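Local coordinates for IPT/TIG domain-containing protein BACOVA_02650 (Bacteroides ovatus, PDB 5E7H) that binds polysaccharide at the cell surface and probably captures xyloglucan there before its transport into the periplasm for degradation, at residues C122-W136 with A238-F252. Sequence-based numbering, arbitrary orientation.
Sequences CLGITGTVSASNYWW and ATNPGSSQATIEVYF. With ACT (acetate ion), chain H.
Two antiparallel ladders at one end of the beta-sandwich xyloglucan-binding domain join L123–V129 to A246–F252 and N133 to N240, so both segments pass together from one sheet to the other. Paired backbone bonds link L123 with F252, I125 with V250, G127 with I248 and V129 with A246; I125 N meets V250 O at 2.8 Å, nearly straight (172°). L123, I125, I248 and F252 face the interior, where L123 CD2 lies 3.9 Å from F252 CD1. W136, its CG trans to the main-chain N (chi1 179°), lays its indole against V129 and I248: V129 CB sits over the ring centre, and I248 CD1 meets the edge at CZ3 (3.9 Å). On the opposite face of the sheet, with Y251, T126 CG2 packs against E249 CG, and Y251 OH donates to E249 OE2 (2.6 Å). Where the register shifts, S132 and N133 both oppose N240 in a G1 bulge. N240 ND2 donates to S130 O (2.9 Å) and S244 O, while OD1 accepts from G242 N in an Asx turn. A leucine in place of N240 would probably leave those two carbonyls without this donor and free the 241–244 turn to shift. Buried N240 thus ties the 130–132 and 241–245 loops together through a single amide.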
ATOM      1  N   CYS A 122      10.714   0.581  -7.009  1.00 14.39           N
ATOM      2  CA  CYS A 122       9.274   0.679  -7.191  1.00 14.40           C
ATOM      3  C   CYS A 122       8.947   0.762  -8.676  1.00 12.68           C
ATOM      4  O   CYS A 122       9.803   1.097  -9.501  1.00 14.33           O
ATOM      5  CB  CYS A 122       8.680   1.869  -6.431  1.00 18.96           C
ATOM      6  SG  CYS A 122       9.261   3.494  -6.903  1.00 19.58           S
ATOM      7  N   LEU A 123       7.703   0.418  -8.994  1.00 13.71           N
ATOM      8  CA  LEU A 123       7.153   0.500 -10.349  1.00 13.34           C
ATOM      9  C   LEU A 123       6.739   1.921 -10.655  1.00 14.50           C
ATOM     10  O   LEU A 123       6.067   2.544  -9.844  1.00 15.00           O
ATOM     11  CB  LEU A 123       5.930  -0.419 -10.469  1.00 14.21           C
ATOM     12  CG  LEU A 123       5.031  -0.254 -11.706  1.00 14.20           C
ATOM     13  CD1 LEU A 123       5.776  -0.668 -12.957  1.00 15.19           C
ATOM     14  CD2 LEU A 123       3.750  -1.037 -11.551  1.00 15.92           C
ATOM     15  N   GLY A 124       7.141   2.416 -11.816  1.00 13.67           N
ATOM     16  CA  GLY A 124       6.694   3.714 -12.285  1.00 16.03           C
ATOM     17  C   GLY A 124       5.847   3.594 -13.530  1.00 15.73           C
ATOM     18  O   GLY A 124       6.211   2.907 -14.492  1.00 17.54           O
ATOM     19  N   ILE A 125       4.711   4.279 -13.500  1.00 14.01           N
ATOM     20  CA  ILE A 125       3.900   4.490 -14.692  1.00 15.07           C
ATOM     21  C   ILE A 125       3.870   6.002 -14.875  1.00 15.89           C
ATOM     22  O   ILE A 125       3.155   6.708 -14.152  1.00 16.06           O
ATOM     23  CB  ILE A 125       2.501   3.915 -14.528  1.00 15.89           C
ATOM     24  CG1 ILE A 125       2.533   2.407 -14.278  1.00 21.60           C
ATOM     25  CG2 ILE A 125       1.622   4.247 -15.757  1.00 18.28           C
ATOM     26  CD1 ILE A 125       2.949   1.583 -15.404  1.00 23.29           C
ATOM     27  N   THR A 126       4.680   6.508 -15.797  1.00 15.64           N
ATOM     28  CA  THR A 126       4.877   7.938 -15.921  1.00 15.92           C
ATOM     29  C   THR A 126       4.892   8.328 -17.383  1.00 18.69           C
ATOM     30  O   THR A 126       5.272   7.545 -18.259  1.00 21.75           O
ATOM     31  CB  THR A 126       6.197   8.394 -15.275  1.00 18.50           C
ATOM     32  OG1 THR A 126       7.302   8.053 -16.131  1.00 23.68           O
ATOM     33  CG2 THR A 126       6.388   7.774 -13.894  1.00 19.00           C
ATOM     34  N   GLY A 127       4.510   9.566 -17.655  1.00 17.59           N
ATOM     35  CA  GLY A 127       4.610  10.089 -18.988  1.00 20.63           C
ATOM     36  C   GLY A 127       3.312  10.627 -19.532  1.00 18.37           C
ATOM     37  O   GLY A 127       2.311  10.730 -18.826  1.00 17.67           O
ATOM     38  N   THR A 128       3.338  10.914 -20.823  1.00 18.22           N
ATOM     39  CA  THR A 128       2.217  11.539 -21.499  1.00 19.13           C
ATOM     40  C   THR A 128       1.435  10.496 -22.292  1.00 21.27           C
ATOM     41  O   THR A 128       2.037   9.677 -22.992  1.00 23.27           O
ATOM     42  CB  THR A 128       2.693  12.637 -22.427  1.00 25.01           C
ATOM     43  OG1 THR A 128       3.580  13.514 -21.724  1.00 26.73           O
ATOM     44  CG2 THR A 128       1.531  13.432 -22.907  1.00 27.65           C
ATOM     45  N   VAL A 129       0.108  10.538 -22.170  1.00 19.97           N
ATOM     46  CA  VAL A 129      -0.772   9.605 -22.881  1.00 19.88           C
ATOM     47  C   VAL A 129      -1.835  10.377 -23.657  1.00 21.28           C
ATOM     48  O   VAL A 129      -2.406  11.341 -23.162  1.00 21.37           O
ATOM     49  CB  VAL A 129      -1.423   8.575 -21.897  1.00 19.28           C
ATOM     50  CG1 VAL A 129      -2.203   9.251 -20.779  1.00 20.97           C
ATOM     51  CG2 VAL A 129      -2.307   7.560 -22.661  1.00 20.21           C
ATOM     52  N   SER A 130      -2.066   9.965 -24.897  1.00 22.14           N
ATOM     53  CA  SER A 130      -3.067  10.628 -25.726  1.00 23.53           C
ATOM     54  C   SER A 130      -4.475  10.440 -25.167  1.00 23.41           C
ATOM     55  O   SER A 130      -4.708   9.590 -24.310  1.00 22.30           O
ATOM     56  CB  SER A 130      -3.034  10.091 -27.164  1.00 24.69           C
ATOM     57  OG  SER A 130      -3.730   8.856 -27.223  1.00 24.41           O
ATOM     58  N   ALA A 131      -5.421  11.229 -25.672  1.00 24.68           N
ATOM     59  CA  ALA A 131      -6.834  11.000 -25.407  1.00 24.96           C
ATOM     60  C   ALA A 131      -7.239   9.600 -25.876  1.00 25.59           C
ATOM     61  O   ALA A 131      -6.600   9.037 -26.764  1.00 25.15           O
ATOM     62  CB  ALA A 131      -7.702  12.065 -26.123  1.00 26.69           C
ATOM     63  N   SER A 132      -8.319   9.075 -25.288  1.00 24.60           N
ATOM     64  CA  SER A 132      -8.960   7.810 -25.699  1.00 24.73           C
ATOM     65  C   SER A 132      -7.944   6.764 -26.151  1.00 24.18           C
ATOM     66  O   SER A 132      -7.943   6.326 -27.300  1.00 26.92           O
ATOM     67  CB  SER A 132      -9.993   8.076 -26.798  1.00 28.60           C
ATOM     68  OG  SER A 132     -10.953   9.024 -26.354  1.00 28.03           O
ATOM     69  N   ASN A 133      -7.086   6.371 -25.210  1.00 22.73           N
ATOM     70  CA  ASN A 133      -5.994   5.454 -25.469  1.00 22.38           C
ATOM     71  C   ASN A 133      -6.207   4.222 -24.635  1.00 23.46           C
ATOM     72  O   ASN A 133      -6.237   4.310 -23.416  1.00 24.26           O
ATOM     73  CB  ASN A 133      -4.646   6.104 -25.127  1.00 23.88           C
ATOM     74  CG  ASN A 133      -3.474   5.307 -25.656  1.00 31.63           C
ATOM     75  OD1 ASN A 133      -3.387   4.101 -25.438  1.00 30.10           O
ATOM     76  ND2 ASN A 133      -2.590   5.960 -26.387  1.00 29.48           N
ATOM     77  N   TYR A 134      -6.361   3.077 -25.284  1.00 24.21           N
ATOM     78  CA  TYR A 134      -6.760   1.875 -24.560  1.00 25.80           C
ATOM     79  C   TYR A 134      -5.629   0.850 -24.418  1.00 26.69           C
ATOM     80  O   TYR A 134      -5.852  -0.289 -24.000  1.00 27.80           O
ATOM     81  CB  TYR A 134      -7.976   1.269 -25.248  1.00 32.56           C
ATOM     82  CG  TYR A 134      -9.105   2.266 -25.353  1.00 34.86           C
ATOM     83  CD1 TYR A 134      -9.810   2.663 -24.224  1.00 39.74           C
ATOM     84  CD2 TYR A 134      -9.431   2.841 -26.562  1.00 44.51           C
ATOM     85  CE1 TYR A 134     -10.828   3.600 -24.309  1.00 40.80           C
ATOM     86  CE2 TYR A 134     -10.454   3.773 -26.663  1.00 51.85           C
ATOM     87  CZ  TYR A 134     -11.143   4.151 -25.528  1.00 45.48           C
ATOM     88  OH  TYR A 134     -12.156   5.077 -25.617  1.00 54.85           O
ATOM     89  N   TRP A 135      -4.408   1.257 -24.741  1.00 26.00           N
ATOM     90  CA  TRP A 135      -3.233   0.429 -24.488  1.00 23.27           C
ATOM     91  C   TRP A 135      -2.020   1.343 -24.459  1.00 21.90           C
ATOM     92  O   TRP A 135      -1.621   1.883 -25.488  1.00 23.15           O
ATOM     93  CB  TRP A 135      -3.069  -0.669 -25.559  1.00 27.72           C
ATOM     94  CG  TRP A 135      -1.878  -1.553 -25.284  1.00 22.95           C
ATOM     95  CD1 TRP A 135      -0.658  -1.490 -25.883  1.00 30.17           C
ATOM     96  CD2 TRP A 135      -1.798  -2.609 -24.319  1.00 21.47           C
ATOM     97  NE1 TRP A 135       0.183  -2.442 -25.352  1.00 28.58           N
ATOM     98  CE2 TRP A 135      -0.496  -3.145 -24.394  1.00 25.56           C
ATOM     99  CE3 TRP A 135      -2.696  -3.150 -23.403  1.00 23.67           C
ATOM    100  CZ2 TRP A 135      -0.078  -4.207 -23.591  1.00 24.80           C
ATOM    101  CZ3 TRP A 135      -2.273  -4.205 -22.590  1.00 25.74           C
ATOM    102  CH2 TRP A 135      -0.970  -4.715 -22.697  1.00 25.72           C
ATOM    103  N   TRP A 136      -1.459   1.533 -23.272  1.00 20.73           N
ATOM    104  CA  TRP A 136      -0.403   2.522 -23.097  1.00 21.85           C
ATOM    105  C   TRP A 136       0.754   1.933 -22.298  1.00 18.29           C
ATOM    106  O   TRP A 136       1.648   1.317 -22.901  1.00 22.69           O
ATOM    107  CB  TRP A 136      -0.971   3.784 -22.453  1.00 21.54           C
ATOM    108  CG  TRP A 136       0.069   4.837 -22.216  1.00 19.20           C
ATOM    109  CD1 TRP A 136       0.993   5.300 -23.100  1.00 23.06           C
ATOM    110  CD2 TRP A 136       0.285   5.541 -21.000  1.00 16.93           C
ATOM    111  NE1 TRP A 136       1.783   6.257 -22.499  1.00 22.45           N
ATOM    112  CE2 TRP A 136       1.363   6.426 -21.211  1.00 20.20           C
ATOM    113  CE3 TRP A 136      -0.318   5.498 -19.740  1.00 19.54           C
ATOM    114  CZ2 TRP A 136       1.843   7.272 -20.209  1.00 20.66           C
ATOM    115  CZ3 TRP A 136       0.160   6.342 -18.746  1.00 20.73           C
ATOM    116  CH2 TRP A 136       1.233   7.210 -18.989  1.00 18.55           C
ATOM    117  N   ALA A 238      -2.256   0.864 -17.313  1.00 16.70           N
ATOM    118  CA  ALA A 238      -2.768   2.231 -17.357  1.00 17.25           C
ATOM    119  C   ALA A 238      -3.309   2.542 -18.751  1.00 16.40           C
ATOM    120  O   ALA A 238      -2.672   2.236 -19.754  1.00 18.72           O
ATOM    121  CB  ALA A 238      -1.669   3.237 -16.982  1.00 16.92           C
ATOM    122  N   THR A 239      -4.475   3.175 -18.805  1.00 17.86           N
ATOM    123  CA  THR A 239      -5.078   3.629 -20.056  1.00 19.66           C
ATOM    124  C   THR A 239      -5.629   5.031 -19.838  1.00 19.95           C
ATOM    125  O   THR A 239      -5.619   5.546 -18.707  1.00 19.49           O
ATOM    126  CB  THR A 239      -6.214   2.717 -20.526  1.00 21.72           C
ATOM    127  OG1 THR A 239      -7.203   2.606 -19.494  1.00 20.99           O
ATOM    128  CG2 THR A 239      -5.694   1.342 -20.902  1.00 21.06           C
ATOM    129  N   ASN A 240      -6.123   5.636 -20.912  1.00 20.21           N
ATOM    130  CA  ASN A 240      -6.752   6.936 -20.804  1.00 21.27           C
ATOM    131  C   ASN A 240      -8.039   7.030 -21.604  1.00 23.30           C
ATOM    132  O   ASN A 240      -8.042   7.489 -22.767  1.00 22.84           O
ATOM    133  CB  ASN A 240      -5.801   8.043 -21.259  1.00 20.79           C
ATOM    134  CG  ASN A 240      -6.410   9.405 -21.089  1.00 25.99           C
ATOM    135  OD1 ASN A 240      -7.395   9.558 -20.362  1.00 23.55           O
ATOM    136  ND2 ASN A 240      -5.848  10.406 -21.760  1.00 23.75           N
ATOM    137  N   PRO A 241      -9.154   6.628 -20.985  1.00 21.94           N
ATOM    138  CA  PRO A 241     -10.443   6.751 -21.668  1.00 25.35           C
ATOM    139  C   PRO A 241     -10.946   8.194 -21.756  1.00 27.98           C
ATOM    140  O   PRO A 241     -11.998   8.428 -22.355  1.00 29.25           O
ATOM    141  CB  PRO A 241     -11.379   5.871 -20.814  1.00 34.80           C
ATOM    142  CG  PRO A 241     -10.741   5.746 -19.499  1.00 38.33           C
ATOM    143  CD  PRO A 241      -9.251   5.905 -19.699  1.00 23.65           C
ATOM    144  N   GLY A 242     -10.187   9.141 -21.206  1.00 27.40           N
ATOM    145  CA  GLY A 242     -10.551  10.554 -21.220  1.00 27.80           C
ATOM    146  C   GLY A 242     -10.428  11.210 -22.584  1.00 32.22           C
ATOM    147  O   GLY A 242      -9.751  10.701 -23.470  1.00 26.78           O
ATOM    148  N   SER A 243     -11.092  12.349 -22.748  1.00 31.11           N
ATOM    149  CA  SER A 243     -11.134  13.033 -24.040  1.00 30.90           C
ATOM    150  C   SER A 243      -9.916  13.921 -24.302  1.00 31.28           C
ATOM    151  O   SER A 243      -9.794  14.496 -25.392  1.00 29.01           O
ATOM    152  CB  SER A 243     -12.401  13.876 -24.136  1.00 33.68           C
ATOM    153  OG  SER A 243     -12.423  14.851 -23.113  1.00 37.41           O
ATOM    154  N   SER A 244      -9.035  14.041 -23.317  1.00 29.16           N
ATOM    155  CA  SER A 244      -7.822  14.843 -23.433  1.00 27.38           C
ATOM    156  C   SER A 244      -6.570  14.058 -23.108  1.00 24.65           C
ATOM    157  O   SER A 244      -6.546  13.178 -22.235  1.00 24.49           O
ATOM    158  CB  SER A 244      -7.883  16.057 -22.502  1.00 29.87           C
ATOM    159  OG  SER A 244      -6.636  16.749 -22.465  1.00 34.60           O
ATOM    160  N   GLN A 245      -5.510  14.428 -23.801  1.00 24.94           N
ATOM    161  CA  GLN A 245      -4.159  14.041 -23.434  1.00 23.78           C
ATOM    162  C   GLN A 245      -3.921  14.376 -21.964  1.00 23.20           C
ATOM    163  O   GLN A 245      -4.492  15.330 -21.441  1.00 25.79           O
ATOM    164  CB  GLN A 245      -3.161  14.776 -24.337  1.00 24.63           C
ATOM    165  CG  GLN A 245      -1.699  14.461 -24.102  1.00 24.21           C
ATOM    166  CD  GLN A 245      -0.759  15.299 -24.978  1.00 26.01           C
ATOM    167  OE1 GLN A 245       0.436  15.359 -24.700  1.00 28.66           O
ATOM    168  NE2 GLN A 245      -1.285  15.956 -26.010  1.00 29.59           N
ATOM    169  N   ALA A 246      -3.086  13.584 -21.313  1.00 21.37           N
ATOM    170  CA  ALA A 246      -2.724  13.833 -19.928  1.00 20.38           C
ATOM    171  C   ALA A 246      -1.321  13.352 -19.669  1.00 19.46           C
ATOM    172  O   ALA A 246      -0.856  12.417 -20.305  1.00 21.65           O
ATOM    173  CB  ALA A 246      -3.686  13.110 -19.003  1.00 26.89           C
ATOM    174  N   THR A 247      -0.667  13.939 -18.676  1.00 20.65           N
ATOM    175  CA  THR A 247       0.640  13.480 -18.260  1.00 19.84           C
ATOM    176  C   THR A 247       0.481  13.094 -16.807  1.00 22.87           C
ATOM    177  O   THR A 247      -0.124  13.830 -16.026  1.00 28.54           O
ATOM    178  CB  THR A 247       1.703  14.575 -18.493  1.00 20.88           C
ATOM    179  OG1 THR A 247       1.805  14.823 -19.909  1.00 27.16           O
ATOM    180  CG2 THR A 247       3.050  14.169 -17.944  1.00 23.75           C
ATOM    181  N   ILE A 248       0.954  11.906 -16.454  1.00 18.09           N
ATOM    182  CA  ILE A 248       0.828  11.445 -15.078  1.00 16.80           C
ATOM    183  C   ILE A 248       2.178  10.942 -14.592  1.00 17.66           C
ATOM    184  O   ILE A 248       3.087  10.712 -15.383  1.00 17.58           O
ATOM    185  CB  ILE A 248      -0.254  10.347 -14.927  1.00 20.00           C
ATOM    186  CG1 ILE A 248       0.222   8.984 -15.477  1.00 18.81           C
ATOM    187  CG2 ILE A 248      -1.564  10.796 -15.613  1.00 23.42           C
ATOM    188  CD1 ILE A 248      -0.757   7.823 -15.262  1.00 21.44           C
ATOM    189  N   GLU A 249       2.310  10.798 -13.277  1.00 16.69           N
ATOM    190  CA  GLU A 249       3.523  10.258 -12.676  1.00 14.38           C
ATOM    191  C   GLU A 249       3.099   9.519 -11.423  1.00 14.25           C
ATOM    192  O   GLU A 249       2.780  10.148 -10.403  1.00 15.96           O
ATOM    193  CB  GLU A 249       4.537  11.365 -12.383  1.00 17.30           C
ATOM    194  CG  GLU A 249       5.835  10.846 -11.838  1.00 16.68           C
ATOM    195  CD  GLU A 249       6.849  11.931 -11.535  1.00 20.26           C
ATOM    196  OE1 GLU A 249       6.559  13.140 -11.741  1.00 21.96           O
ATOM    197  OE2 GLU A 249       7.950  11.556 -11.099  1.00 19.37           O
ATOM    198  N   VAL A 250       3.047   8.191 -11.520  1.00 13.78           N
ATOM    199  CA  VAL A 250       2.492   7.349 -10.456  1.00 14.27           C
ATOM    200  C   VAL A 250       3.462   6.224 -10.165  1.00 14.76           C
ATOM    201  O   VAL A 250       3.966   5.580 -11.092  1.00 15.62           O
ATOM    202  CB  VAL A 250       1.122   6.774 -10.847  1.00 12.37           C
ATOM    203  CG1 VAL A 250       0.516   5.958  -9.707  1.00 14.12           C
ATOM    204  CG2 VAL A 250       0.178   7.905 -11.264  1.00 15.83           C
ATOM    205  N   TYR A 251       3.736   5.986  -8.883  1.00 12.37           N
ATOM    206  CA  TYR A 251       4.626   4.896  -8.468  1.00 12.82           C
ATOM    207  C   TYR A 251       3.879   3.938  -7.564  1.00 13.01           C
ATOM    208  O   TYR A 251       2.971   4.353  -6.840  1.00 12.34           O
ATOM    209  CB  TYR A 251       5.880   5.428  -7.730  1.00 13.13           C
ATOM    210  CG  TYR A 251       6.660   6.408  -8.587  1.00 12.41           C
ATOM    211  CD1 TYR A 251       7.564   5.962  -9.537  1.00 12.56           C
ATOM    212  CD2 TYR A 251       6.414   7.770  -8.508  1.00 12.44           C
ATOM    213  CE1 TYR A 251       8.227   6.846 -10.362  1.00 14.93           C
ATOM    214  CE2 TYR A 251       7.079   8.665  -9.324  1.00 12.42           C
ATOM    215  CZ  TYR A 251       7.980   8.193 -10.260  1.00 14.01           C
ATOM    216  OH  TYR A 251       8.652   9.046 -11.109  1.00 15.47           O
ATOM    217  N   PHE A 252       4.270   2.665  -7.629  1.00 11.79           N
ATOM    218  CA  PHE A 252       3.665   1.585  -6.831  1.00 11.19           C
ATOM    219  C   PHE A 252       4.726   0.726  -6.166  1.00 13.05           C
ATOM    220  O   PHE A 252       5.780   0.479  -6.745  1.00 13.07           O
ATOM    221  CB  PHE A 252       2.817   0.638  -7.700  1.00 11.60           C
ATOM    222  CG  PHE A 252       1.711   1.284  -8.494  1.00 12.90           C
ATOM    223  CD1 PHE A 252       1.958   1.895  -9.715  1.00 14.37           C
ATOM    224  CD2 PHE A 252       0.412   1.231  -8.040  1.00 14.45           C
ATOM    225  CE1 PHE A 252       0.917   2.468 -10.436  1.00 15.70           C
ATOM    226  CE2 PHE A 252      -0.619   1.794  -8.774  1.00 16.92           C
ATOM    227  CZ  PHE A 252      -0.352   2.402  -9.974  1.00 14.56           C
TER
HETATM  228  C   ACT H 507       6.822   9.812 -21.879  1.00 42.50           C
HETATM  229  O   ACT H 507       7.733   9.888 -21.012  1.00 56.93           O
HETATM  230  OXT ACT H 507       6.082  10.806 -22.105  1.00 39.76           O
HETATM  231  CH3 ACT H 507       6.611   8.526 -22.638  1.00 54.62           C
HETATM  232  O   HOH W   1      -2.039  -0.295 -20.955  1.00 20.76           O